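Local atomic coordinates of methionine-binding protein (Coxiella burnetii, PDB entry 3TQW), a protein that binds methionine and probably delivers it, as the periplasmic substrate-binding lipoprotein of an ABC transporter, for uptake into the cell. Residues A[27-32]-A[213-218]. Numbering follows the deposited sequence. Where two conformers were deposited one is given.
Sequences NRYGLH and LKQLVS
Y29 lies against Q215 and S218 with its aromatic ring. It is the last residue of helix 13-29, and its partners sit about one turn apart on helix 211-220. The CB of Y29 points toward that helix. Its CG stands anti to the carbonyl carbon (chi1 -63°), which carries the ring across the gap. The first ring atom to touch is CD2. It packs on the aliphatic part of Q215, with Y29 CD2 to Q215 CG at 3.9 Å and Q215 CB equally near. The backbone O of Q215 lies over one ring face, 4.3 Å above the plane and offset toward the rim. Farther out, CZ of Y29 is 4.1 Å from S218 CB. At the tip, OH of Y29 meets the same carbon, S218 CB, at 3.4 Å. This approach is oblique to the ring.

The extended chain of Q215 (chi2 165°) keeps its amide carbon beside CD2 of Y29 and carries OE1 toward L31. The amide plane is turned 32° from the ring plane. OE1 of Q215 lies 4.1 Å from CD2 of L31. This leucine is buried and also touches V5 of strand 5-10. Between Y29 and L31, G30 leaves the helix with positive phi. Backbone hydrogen bonds join L31 to A25 and H32 to V5, just before strand 33-38 begins.

The contact lies at the periphery of one of the two lobes of a periplasmic-binding-protein fold, the lobe built on the six-stranded sheet. No hydrogen bond or salt bridge crosses it. It buries 237 Å² in all, counting both sides. The ring packs on aliphatic carbons of Q215 and S218, while the leucine methyl faces an amide oxygen. Van der Waals packing thus joins the helix end and its following turn to helix 211-220, without a directional bond to fix their spacing.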
loop_
_atom_site.group_PDB
_atom_site.type_symbol
_atom_site.label_atom_id
_atom_site.label_comp_id
_atom_site.label_asym_id
_atom_site.label_seq_id
_atom_site.Cartn_x
_atom_site.Cartn_y
_atom_site.Cartn_z
ATOM N N ASN A 27 -23.586 12.372 -5.161
ATOM C CA ASN A 27 -24.015 13.769 -5.101
ATOM C C ASN A 27 -23.613 14.601 -6.310
ATOM O O ASN A 27 -24.350 15.494 -6.718
ATOM C CB ASN A 27 -23.479 14.465 -3.840
ATOM C CG ASN A 27 -23.999 13.844 -2.555
ATOM O OD1 ASN A 27 -24.930 13.039 -2.568
ATOM N ND2 ASN A 27 -23.398 14.226 -1.430
ATOM N N ARG A 28 -22.446 14.310 -6.876
ATOM C CA ARG A 28 -21.888 15.136 -7.940
ATOM C C ARG A 28 -21.954 14.473 -9.313
ATOM O O ARG A 28 -21.966 15.157 -10.336
ATOM C CB ARG A 28 -20.437 15.509 -7.618
ATOM C CG ARG A 28 -20.269 16.338 -6.352
ATOM C CD ARG A 28 -20.833 17.739 -6.529
ATOM N NE ARG A 28 -20.551 18.592 -5.375
ATOM C CZ ARG A 28 -21.355 18.720 -4.323
ATOM N NH1 ARG A 28 -22.497 18.049 -4.271
ATOM N NH2 ARG A 28 -21.017 19.520 -3.320
ATOM N N TYR A 29 -21.988 13.145 -9.337
ATOM C CA TYR A 29 -22.010 12.415 -10.605
ATOM C C TYR A 29 -23.281 11.611 -10.842
ATOM O O TYR A 29 -23.445 11.019 -11.908
ATOM C CB TYR A 29 -20.806 11.473 -10.723
ATOM C CG TYR A 29 -19.477 12.178 -10.730
ATOM C CD1 TYR A 29 -18.918 12.654 -9.552
ATOM C CD2 TYR A 29 -18.773 12.360 -11.914
ATOM C CE1 TYR A 29 -17.694 13.299 -9.552
ATOM C CE2 TYR A 29 -17.547 13.000 -11.922
ATOM C CZ TYR A 29 -17.016 13.464 -10.743
ATOM O OH TYR A 29 -15.804 14.104 -10.751
ATOM N N GLY A 30 -24.167 11.573 -9.853
ATOM C CA GLY A 30 -25.366 10.761 -9.941
ATOM C C GLY A 30 -25.053 9.280 -10.081
ATOM O O GLY A 30 -25.844 8.522 -10.648
ATOM N N LEU A 31 -23.906 8.860 -9.551
ATOM C CA LEU A 31 -23.442 7.478 -9.708
ATOM C C LEU A 31 -23.538 6.696 -8.394
ATOM O O LEU A 31 -23.079 7.167 -7.355
ATOM C CB LEU A 31 -21.993 7.473 -10.208
ATOM C CG LEU A 31 -21.320 6.132 -10.528
ATOM C CD1 LEU A 31 -21.962 5.494 -11.752
ATOM C CD2 LEU A 31 -19.828 6.328 -10.747
ATOM N N HIS A 32 -24.136 5.507 -8.456
ATOM C CA HIS A 32 -24.277 4.641 -7.293
ATOM C C HIS A 32 -23.094 3.691 -7.199
ATOM O O HIS A 32 -22.849 2.891 -8.106
ATOM C CB HIS A 32 -25.561 3.815 -7.374
ATOM C CG HIS A 32 -26.809 4.626 -7.233
ATOM N ND1 HIS A 32 -27.231 5.135 -6.024
ATOM C CD2 HIS A 32 -27.729 5.015 -8.148
ATOM C CE1 HIS A 32 -28.358 5.805 -6.201
ATOM N NE2 HIS A 32 -28.682 5.745 -7.479
ATOM N N LEU A 213 -16.653 3.945 -14.518
ATOM C CA LEU A 213 -15.425 3.604 -13.801
ATOM C C LEU A 213 -14.414 4.760 -13.830
ATOM O O LEU A 213 -13.730 5.021 -12.837
ATOM C CB LEU A 213 -14.816 2.311 -14.354
ATOM C CG LEU A 213 -15.792 1.129 -14.347
ATOM C CD1 LEU A 213 -15.148 -0.146 -14.885
ATOM C CD2 LEU A 213 -16.337 0.906 -12.938
ATOM N N LYS A 214 -14.327 5.456 -14.961
ATOM C CA LYS A 214 -13.498 6.655 -15.053
ATOM C C LYS A 214 -13.989 7.739 -14.093
ATOM O O LYS A 214 -13.197 8.483 -13.525
ATOM C CB LYS A 214 -13.488 7.208 -16.480
ATOM C CG LYS A 214 -12.761 6.342 -17.500
ATOM C CD LYS A 214 -12.702 7.054 -18.850
ATOM C CE LYS A 214 -11.932 6.250 -19.883
ATOM N NZ LYS A 214 -11.874 6.955 -21.198
ATOM N N GLN A 215 -15.303 7.828 -13.920
ATOM C CA GLN A 215 -15.878 8.796 -12.985
ATOM C C GLN A 215 -15.486 8.521 -11.532
ATOM O O GLN A 215 -15.364 9.446 -10.735
ATOM C CB GLN A 215 -17.396 8.873 -13.154
ATOM C CG GLN A 215 -17.795 9.585 -14.430
ATOM C CD GLN A 215 -19.252 9.357 -14.792
ATOM O OE1 GLN A 215 -20.026 8.835 -13.994
ATOM N NE2 GLN A 215 -19.623 9.730 -16.007
ATOM N N LEU A 216 -15.273 7.254 -11.203
ATOM C CA LEU A 216 -14.807 6.889 -9.872
ATOM C C LEU A 216 -13.416 7.466 -9.608
ATOM O O LEU A 216 -13.130 7.938 -8.507
ATOM C CB LEU A 216 -14.795 5.366 -9.710
ATOM C CG LEU A 216 -14.390 4.813 -8.347
ATOM C CD1 LEU A 216 -15.325 5.323 -7.258
ATOM C CD2 LEU A 216 -14.377 3.292 -8.381
ATOM N N VAL A 217 -12.555 7.425 -10.621
ATOM C CA VAL A 217 -11.224 8.011 -10.524
ATOM C C VAL A 217 -11.333 9.514 -10.308
ATOM O O VAL A 217 -10.655 10.072 -9.448
ATOM C CB VAL A 217 -10.373 7.727 -11.782
ATOM C CG1 VAL A 217 -9.071 8.516 -11.741
ATOM C CG2 VAL A 217 -10.092 6.245 -11.897
ATOM N N SER A 218 -12.195 10.167 -11.082
ATOM C CA SER A 218 -12.407 11.601 -10.921
ATOM C C SER A 218 -12.900 11.967 -9.515
ATOM O O SER A 218 -12.417 12.927 -8.910
ATOM C CB SER A 218 -13.381 12.120 -11.979
ATOM O OG SER A 218 -12.903 11.834 -13.283
#